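Local structure of putative uncharacterized protein PH0594 (Pyrococcus horikoshii, 4HXF) at residues Y220-D225 with A265-R270; G272-T277 with Y287-E292. The protein is an acylaminoacyl peptidase of the prolyl oligopeptidase family, probably cleaving peptides as a serine protease within a self-compartmentalizing hexamer. All coordinates share one frame; numbering follows the deposited sequence.

Contact 1: residues Y220-D225 with A265-R270; sequences YAIDSD and AQAKIR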
ATOM      1  N   TYR A 220      10.185  49.379  -4.800  1.00 15.35           N
ATOM      2  CA  TYR A 220       9.716  48.392  -5.778  1.00 15.19           C
ATOM      3  C   TYR A 220       8.232  48.591  -5.979  1.00 16.86           C
ATOM      4  O   TYR A 220       7.557  49.279  -5.197  1.00 14.80           O
ATOM      5  CB  TYR A 220      10.128  46.946  -5.335  1.00 17.20           C
ATOM      6  CG  TYR A 220       9.531  46.532  -4.009  1.00 18.02           C
ATOM      7  CD1 TYR A 220      10.168  46.852  -2.808  1.00 19.07           C
ATOM      8  CD2 TYR A 220       8.407  45.730  -3.939  1.00 22.11           C
ATOM      9  CE1 TYR A 220       9.726  46.416  -1.574  1.00 22.80           C
ATOM     10  CE2 TYR A 220       7.909  45.338  -2.663  1.00 24.01           C
ATOM     11  CZ  TYR A 220       8.546  45.738  -1.519  1.00 24.58           C
ATOM     12  OH  TYR A 220       8.117  45.358  -0.235  1.00 30.34           O
ATOM     13  N   ALA A 221       7.674  48.002  -7.035  1.00 15.35           N
ATOM     14  CA  ALA A 221       6.248  48.235  -7.378  1.00 14.50           C
ATOM     15  C   ALA A 221       5.381  47.245  -6.532  1.00 16.41           C
ATOM     16  O   ALA A 221       5.681  46.028  -6.394  1.00 19.41           O
ATOM     17  CB  ALA A 221       6.027  48.038  -8.893  1.00 16.65           C
ATOM     18  N   ILE A 222       4.363  47.762  -5.906  1.00 16.82           N
ATOM     19  CA  ILE A 222       3.456  46.990  -5.081  1.00 18.56           C
ATOM     20  C   ILE A 222       2.021  46.919  -5.613  1.00 18.36           C
ATOM     21  O   ILE A 222       1.315  45.946  -5.228  1.00 22.40           O
ATOM     22  CB  ILE A 222       3.484  47.470  -3.597  1.00 17.64           C
ATOM     23  CG1 ILE A 222       3.122  48.903  -3.392  1.00 19.66           C
ATOM     24  CG2 ILE A 222       4.865  47.047  -2.970  1.00 16.47           C
ATOM     25  CD1 ILE A 222       2.698  49.312  -1.986  1.00 17.95           C
ATOM     26  N   ASP A 223       1.579  47.894  -6.424  1.00 18.08           N
ATOM     27  CA  ASP A 223       0.214  47.906  -6.911  1.00 17.66           C
ATOM     28  C   ASP A 223       0.070  48.806  -8.112  1.00 18.24           C
ATOM     29  O   ASP A 223       0.989  49.530  -8.436  1.00 17.72           O
ATOM     30  CB  ASP A 223      -0.724  48.297  -5.723  1.00 17.84           C
ATOM     31  CG  ASP A 223      -2.188  47.770  -5.882  1.00 20.70           C
ATOM     32  OD1 ASP A 223      -2.447  46.986  -6.826  1.00 21.34           O
ATOM     33  OD2 ASP A 223      -3.010  48.209  -5.069  1.00 24.38           O
ATOM     34  N   SER A 224      -1.060  48.709  -8.790  1.00 17.04           N
ATOM     35  CA  SER A 224      -1.431  49.518  -9.889  1.00 19.05           C
ATOM     36  C   SER A 224      -2.904  49.619  -9.988  1.00 19.08           C
ATOM     37  O   SER A 224      -3.667  48.660  -9.680  1.00 19.94           O
ATOM     38  CB  SER A 224      -0.831  48.895 -11.156  1.00 19.97           C
ATOM     39  OG  SER A 224      -1.379  49.503 -12.352  1.00 20.80           O
ATOM     40  N   ASP A 225      -3.352  50.752 -10.461  1.00 19.14           N
ATOM     41  CA  ASP A 225      -4.779  50.874 -10.846  1.00 23.16           C
ATOM     42  C   ASP A 225      -4.963  50.957 -12.365  1.00 25.05           C
ATOM     43  O   ASP A 225      -6.029  51.412 -12.802  1.00 30.37           O
ATOM     44  CB  ASP A 225      -5.375  52.087 -10.168  1.00 23.65           C
ATOM     45  CG  ASP A 225      -4.836  53.368 -10.653  1.00 23.90           C
ATOM     46  OD1 ASP A 225      -4.115  53.444 -11.641  1.00 22.94           O
ATOM     47  OD2 ASP A 225      -5.147  54.351  -9.908  1.00 26.03           O
ATOM     48  N   ALA A 265       3.136  50.287   6.554  1.00 15.20           N
ATOM     49  CA  ALA A 265       3.111  48.853   6.732  1.00 15.05           C
ATOM     50  C   ALA A 265       2.592  48.169   5.445  1.00 17.15           C
ATOM     51  O   ALA A 265       3.252  47.205   5.019  1.00 23.81           O
ATOM     52  CB  ALA A 265       2.261  48.423   7.966  1.00 14.58           C
ATOM     53  N   GLN A 266       1.492  48.661   4.865  1.00 17.29           N
ATOM     54  CA  GLN A 266       0.890  48.039   3.716  1.00 18.44           C
ATOM     55  C   GLN A 266       0.222  49.124   2.977  1.00 18.14           C
ATOM     56  O   GLN A 266      -0.205  50.091   3.562  1.00 14.60           O
ATOM     57  CB  GLN A 266      -0.118  46.969   4.210  1.00 22.91           C
ATOM     58  CG  GLN A 266      -0.959  46.249   3.217  1.00 29.42           C
ATOM     59  CD  GLN A 266      -1.809  45.105   3.856  1.00 33.54           C
ATOM     60  OE1 GLN A 266      -1.730  44.855   5.100  1.00 34.34           O
ATOM     61  NE2 GLN A 266      -2.627  44.407   3.008  1.00 40.87           N
ATOM     62  N   ALA A 267       0.060  49.001   1.659  1.00 17.81           N
ATOM     63  CA  ALA A 267      -0.643  49.970   0.917  1.00 16.53           C
ATOM     64  C   ALA A 267      -1.212  49.353  -0.432  1.00 16.70           C
ATOM     65  O   ALA A 267      -0.620  48.436  -1.015  1.00 18.88           O
ATOM     66  CB  ALA A 267       0.274  51.221   0.554  1.00 16.93           C
ATOM     67  N   LYS A 268      -2.329  49.898  -0.834  1.00 18.73           N
ATOM     68  CA  LYS A 268      -3.044  49.540  -2.098  1.00 18.99           C
ATOM     69  C   LYS A 268      -3.606  50.729  -2.779  1.00 19.25           C
ATOM     70  O   LYS A 268      -4.050  51.664  -2.153  1.00 20.33           O
ATOM     71  CB  LYS A 268      -4.173  48.455  -1.757  1.00 20.61           C
ATOM     72  CG  LYS A 268      -3.774  47.153  -1.200  1.00 22.80           C
ATOM     73  CD  LYS A 268      -4.912  46.093  -0.881  1.00 25.74           C
ATOM     74  CE  LYS A 268      -4.292  44.811  -0.216  1.00 28.76           C
ATOM     75  NZ  LYS A 268      -5.220  43.585  -0.231  1.00 33.20           N
ATOM     76  N   ILE A 269      -3.753  50.689  -4.102  1.00 19.08           N
ATOM     77  CA  ILE A 269      -4.364  51.784  -4.838  1.00 19.92           C
ATOM     78  C   ILE A 269      -5.588  51.221  -5.553  1.00 23.43           C
ATOM     79  O   ILE A 269      -5.556  50.150  -6.132  1.00 28.58           O
ATOM     80  CB  ILE A 269      -3.298  52.453  -5.816  1.00 21.01           C
ATOM     81  CG1 ILE A 269      -3.778  53.683  -6.581  1.00 23.82           C
ATOM     82  CG2 ILE A 269      -2.716  51.447  -6.811  1.00 24.57           C
ATOM     83  CD1 ILE A 269      -2.645  54.568  -7.154  1.00 23.57           C
ATOM     84  N   ARG A 270      -6.662  51.950  -5.466  1.00 30.37           N
ATOM     85  CA  ARG A 270      -7.877  51.504  -6.235  1.00 38.35           C
ATOM     86  C   ARG A 270      -8.562  52.776  -6.631  1.00 42.32           C
ATOM     87  O   ARG A 270      -8.865  53.584  -5.762  1.00 38.67           O
ATOM     88  CB  ARG A 270      -8.787  50.549  -5.423  1.00 42.77           C
ATOM     89  CG  ARG A 270      -8.414  49.026  -5.439  1.00 53.43           C
ATOM     90  CD  ARG A 270      -8.003  48.468  -4.049  1.00 46.19           C
ATOM     91  NE  ARG A 270      -7.632  47.032  -3.994  1.00 47.61           N
ATOM     92  CZ  ARG A 270      -6.491  46.531  -4.503  1.00 55.47           C
ATOM     93  NH1 ARG A 270      -6.203  45.217  -4.355  1.00 53.26           N
ATOM     94  NH2 ARG A 270      -5.619  47.354  -5.141  1.00 34.88           N
TER
HETATM   95  O   HOH W   1      -0.477  46.362  -2.523  1.00 32.42           O
HETATM   96  O   HOH W   2      -5.410  47.945  -7.796  0.50 25.84           O

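Contact 2: residues G272-T277 with Y287-E292; sequences GKVYFT and YLWDGE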
ATOM      1  N   GLY A 272      -7.247  55.510  -8.251  1.00 41.58           N
ATOM      2  CA  GLY A 272      -6.492  56.719  -7.863  1.00 38.46           C
ATOM      3  C   GLY A 272      -6.469  57.107  -6.370  1.00 38.81           C
ATOM      4  O   GLY A 272      -5.687  58.070  -5.998  1.00 35.94           O
ATOM      5  N   LYS A 273      -7.218  56.344  -5.507  1.00 33.57           N
ATOM      6  CA  LYS A 273      -7.115  56.518  -3.999  1.00 27.74           C
ATOM      7  C   LYS A 273      -6.190  55.461  -3.467  1.00 22.00           C
ATOM      8  O   LYS A 273      -6.184  54.351  -3.951  1.00 22.12           O
ATOM      9  CB  LYS A 273      -8.458  56.352  -3.297  1.00 30.90           C
ATOM     10  CG  LYS A 273      -9.590  57.142  -3.924  1.00 39.00           C
ATOM     11  CD  LYS A 273     -10.840  57.041  -3.037  1.00 42.72           C
ATOM     12  CE  LYS A 273     -11.987  57.893  -3.644  1.00 55.44           C
ATOM     13  NZ  LYS A 273     -12.764  58.682  -2.643  1.00 60.82           N
ATOM     14  N   VAL A 274      -5.443  55.845  -2.444  1.00 19.81           N
ATOM     15  CA  VAL A 274      -4.529  54.915  -1.809  1.00 19.06           C
ATOM     16  C   VAL A 274      -4.976  54.673  -0.366  1.00 20.13           C
ATOM     17  O   VAL A 274      -5.167  55.598   0.467  1.00 19.37           O
ATOM     18  CB  VAL A 274      -3.109  55.473  -1.805  1.00 18.43           C
ATOM     19  CG1 VAL A 274      -2.093  54.522  -1.073  1.00 17.71           C
ATOM     20  CG2 VAL A 274      -2.647  55.739  -3.262  1.00 21.10           C
ATOM     21  N   TYR A 275      -5.040  53.409  -0.060  1.00 18.29           N
ATOM     22  CA  TYR A 275      -5.339  53.002   1.327  1.00 20.02           C
ATOM     23  C   TYR A 275      -4.056  52.438   1.894  1.00 18.83           C
ATOM     24  O   TYR A 275      -3.378  51.685   1.231  1.00 19.21           O
ATOM     25  CB  TYR A 275      -6.405  51.878   1.322  1.00 21.44           C
ATOM     26  CG  TYR A 275      -7.764  52.426   0.867  1.00 24.66           C
ATOM     27  CD1 TYR A 275      -8.080  52.459  -0.440  1.00 32.25           C
ATOM     28  CD2 TYR A 275      -8.609  52.903   1.766  1.00 27.05           C
ATOM     29  CE1 TYR A 275      -9.309  52.971  -0.852  1.00 32.40           C
ATOM     30  CE2 TYR A 275      -9.886  53.385   1.387  1.00 36.47           C
ATOM     31  CZ  TYR A 275     -10.202  53.359   0.063  1.00 29.88           C
ATOM     32  OH  TYR A 275     -11.452  53.906  -0.402  1.00 46.57           O
ATOM     33  N   PHE A 276      -3.754  52.797   3.143  1.00 17.17           N
ATOM     34  CA  PHE A 276      -2.484  52.387   3.684  1.00 16.56           C
ATOM     35  C   PHE A 276      -2.521  52.381   5.220  1.00 16.22           C
ATOM     36  O   PHE A 276      -3.288  53.097   5.821  1.00 17.00           O
ATOM     37  CB  PHE A 276      -1.393  53.345   3.167  1.00 16.79           C
ATOM     38  CG  PHE A 276      -1.467  54.738   3.680  1.00 16.57           C
ATOM     39  CD1 PHE A 276      -2.207  55.681   2.973  1.00 16.87           C
ATOM     40  CD2 PHE A 276      -0.748  55.135   4.790  1.00 17.41           C
ATOM     41  CE1 PHE A 276      -2.255  56.964   3.427  1.00 17.60           C
ATOM     42  CE2 PHE A 276      -0.802  56.446   5.216  1.00 18.67           C
ATOM     43  CZ  PHE A 276      -1.568  57.372   4.530  1.00 17.78           C
ATOM     44  N   THR A 277      -1.638  51.608   5.801  1.00 15.37           N
ATOM     45  CA  THR A 277      -1.468  51.572   7.206  1.00 15.85           C
ATOM     46  C   THR A 277      -0.101  52.078   7.609  1.00 17.31           C
ATOM     47  O   THR A 277       0.863  51.970   6.831  1.00 15.76           O
ATOM     48  CB  THR A 277      -1.593  50.136   7.748  1.00 15.51           C
ATOM     49  OG1 THR A 277      -0.861  49.199   6.921  1.00 16.16           O
ATOM     50  CG2 THR A 277      -3.144  49.731   7.677  1.00 16.10           C
ATOM     51  N   TYR A 287      -5.407  54.485   7.053  1.00 17.70           N
ATOM     52  CA  TYR A 287      -5.664  55.768   6.436  1.00 17.31           C
ATOM     53  C   TYR A 287      -6.010  55.571   4.963  1.00 16.80           C
ATOM     54  O   TYR A 287      -5.777  54.529   4.389  1.00 18.05           O
ATOM     55  CB  TYR A 287      -4.372  56.631   6.504  1.00 18.92           C
ATOM     56  CG  TYR A 287      -3.936  56.955   7.908  1.00 17.70           C
ATOM     57  CD1 TYR A 287      -3.122  56.115   8.593  1.00 17.14           C
ATOM     58  CD2 TYR A 287      -4.423  58.044   8.598  1.00 18.53           C
ATOM     59  CE1 TYR A 287      -2.748  56.404   9.894  1.00 18.78           C
ATOM     60  CE2 TYR A 287      -4.102  58.318   9.942  1.00 18.25           C
ATOM     61  CZ  TYR A 287      -3.207  57.477  10.564  1.00 19.77           C
ATOM     62  OH  TYR A 287      -2.864  57.773  11.851  1.00 19.42           O
ATOM     63  N   LEU A 288      -6.528  56.667   4.401  1.00 20.26           N
ATOM     64  CA  LEU A 288      -6.784  56.840   2.982  1.00 23.76           C
ATOM     65  C   LEU A 288      -6.053  58.118   2.518  1.00 21.40           C
ATOM     66  O   LEU A 288      -5.998  59.089   3.245  1.00 23.92           O
ATOM     67  CB  LEU A 288      -8.336  57.041   2.766  1.00 30.77           C
ATOM     68  CG  LEU A 288      -8.816  57.972   1.621  1.00 33.26           C
ATOM     69  CD1 LEU A 288      -8.647  57.128   0.364  1.00 36.24           C
ATOM     70  CD2 LEU A 288     -10.224  58.466   1.706  1.00 41.86           C
ATOM     71  N   TRP A 289      -5.535  58.098   1.298  1.00 21.92           N
ATOM     72  CA  TRP A 289      -5.106  59.337   0.617  1.00 22.04           C
ATOM     73  C   TRP A 289      -5.928  59.496  -0.587  1.00 23.62           C
ATOM     74  O   TRP A 289      -6.002  58.659  -1.431  1.00 23.08           O
ATOM     75  CB  TRP A 289      -3.595  59.323   0.331  1.00 24.81           C
ATOM     76  CG  TRP A 289      -3.130  60.554  -0.381  1.00 26.40           C
ATOM     77  CD1 TRP A 289      -2.549  61.675   0.166  1.00 29.54           C
ATOM     78  CD2 TRP A 289      -3.050  60.730  -1.792  1.00 30.47           C
ATOM     79  NE1 TRP A 289      -2.149  62.537  -0.819  1.00 30.49           N
ATOM     80  CE2 TRP A 289      -2.458  62.045  -2.006  1.00 33.17           C
ATOM     81  CE3 TRP A 289      -3.449  59.991  -2.870  1.00 33.38           C
ATOM     82  CZ2 TRP A 289      -2.286  62.572  -3.277  1.00 40.98           C
ATOM     83  CZ3 TRP A 289      -3.273  60.519  -4.144  1.00 43.29           C
ATOM     84  CH2 TRP A 289      -2.705  61.780  -4.337  1.00 40.91           C
ATOM     85  N   ASP A 290      -6.554  60.677  -0.684  1.00 23.97           N
ATOM     86  CA  ASP A 290      -7.436  60.991  -1.864  1.00 30.67           C
ATOM     87  C   ASP A 290      -7.078  62.386  -2.358  1.00 32.47           C
ATOM     88  O   ASP A 290      -7.906  63.067  -2.971  1.00 37.45           O
ATOM     89  CB  ASP A 290      -8.907  60.970  -1.489  1.00 30.48           C
ATOM     90  CG  ASP A 290      -9.259  62.006  -0.397  1.00 31.25           C
ATOM     91  OD1 ASP A 290      -8.414  62.864   0.004  1.00 33.02           O
ATOM     92  OD2 ASP A 290     -10.415  61.942   0.110  1.00 38.56           O
ATOM     93  N   GLY A 291      -5.838  62.770  -2.105  1.00 31.60           N
ATOM     94  CA  GLY A 291      -5.356  64.130  -2.285  1.00 36.73           C
ATOM     95  C   GLY A 291      -4.906  64.704  -0.964  1.00 37.32           C
ATOM     96  O   GLY A 291      -4.031  65.553  -0.901  1.00 37.75           O
ATOM     97  N   GLU A 292      -5.560  64.293   0.109  1.00 29.84           N
ATOM     98  CA  GLU A 292      -5.082  64.545   1.445  1.00 30.42           C
ATOM     99  C   GLU A 292      -5.168  63.177   2.198  1.00 25.10           C
ATOM    100  O   GLU A 292      -5.851  62.273   1.752  1.00 25.40           O
ATOM    101  CB  GLU A 292      -5.920  65.596   2.183  1.00 31.59           C
ATOM    102  CG  GLU A 292      -5.687  67.048   1.683  1.00 39.17           C
TER
HETATM  103  O   HOH W   3     -12.374  60.049  -0.434  1.00 56.32           O

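Contact 1: residues Y220-D225 with A265-R270
With CG anti to its backbone N (chi1 -155°), Asp223 reaches across to the 265-270 strand, while Arg270, bent at its second torsion, folds its guanidinium back to meet the carboxylate. Asp223 OD2 takes two partners there. Ile269 N donates to it at 2.8 Å, on the anti side and 33° out of the carboxylate plane. Arg270 NH2 forms a salt bridge with the same OD2 at 2.7 Å. The carboxylate and guanidinium planes stand 62° apart. Arg270 NH2 also donates to Ile269 O at 3.0 Å from above the carbonyl plane, which helps fix the rotation of the guanidinium; NE pairs with Asp307. These are the innermost strands, 219-224 and 264-270, of two successive four-stranded blades of the beta-propeller, and no beta bridge joins them. Instead water 1 donates to Ile222 O and to Ala267 O, the latter at 2.6 Å. A classic beta bulge sets Ile222 and Asp223 together opposite Leu230 of the adjoining strand. Nearby, Ile222 CD1 packs 4.0 Å from Ala267 CB. At the other end Ile269 CG2 lies 3.7 Å from Ser224 C, and the CG1 branch of Ile269 runs past the carboxylate of Asp225, whose OD2 pairs with Arg228 and accepts from Gly272 N.

Contact 2: residues G272-T277 with Y287-E292
Trp289 N donates to Val274 O at 2.7 Å, in the carbonyl plane, and Leu288 CA lies 3.2 Å from Val274 O in a CA-H...O contact. The return bond, Val274 N to Trp289 O, makes this an antiparallel hydrogen-bonded pair. Phe276 and Tyr287 form the next such pair, with Tyr287 N lying 2.8 Å from Phe276 O; between them Tyr275 and Leu288 are a non-hydrogen-bonded pair. This is the regular register of a beta hairpin, here the two middle strands of a propeller blade.

On the face bearing Val274, Phe276, Tyr287 and Trp289, Phe276 CG stands between the backbone N and the carbonyl carbon (chi1 68°), which swings the ring across to the partner strand. Tyr287 CB sits over one face of it in a CH-pi contact, 3.8 Å from the ring centroid, and Trp289 N lies at its edge. The Phe276 and Tyr287 rings are tilted by only 24° but offset along their planes, with little face-to-face overlap. An alanine in place of Phe276 would probably leave Tyr287 CB and Trp289 CB without their aromatic neighbour and open a gap on this face of the sheet.

On the other face Leu288 CD1 lies over the Tyr275 ring, 4.2 Å from its centroid, and touches Lys273 CB at 3.7 Å. Water 3 bridges Lys273 NZ and Asp290 OD2. Asp290 OD1 accepts from Glu292 N in an Asx turn, which carries Gly291 N over the centre of the Trp289 ring.

Val274 and Phe276 pack against strand 264-270 of the same blade and against Ile246 of strand 245-249 in the preceding blade, while Tyr275 meets Phe306 and Ala308 of strand 302-308 in the following one.

From the N terminus, residues 220-225 open one propeller blade, and the chain runs through its other three strands before 265-270 opens the next. Contact 1 therefore closes a span of 39 residues and joins neighbouring blades. Contact 2 closes only nine residues, the end of a hairpin inside the second blade. The two are in series, neither nested nor crossed, with centres about 11 Å apart. Strands 264-270 and 273-280, adjacent in the chain and in the sheet, connect them: Tyr275 N is 2.9 Å from Lys268 O, probably a hydrogen bond. Contact 1 thus holds the inner edge of the blade to its predecessor, and contact 2 continues that blade outward.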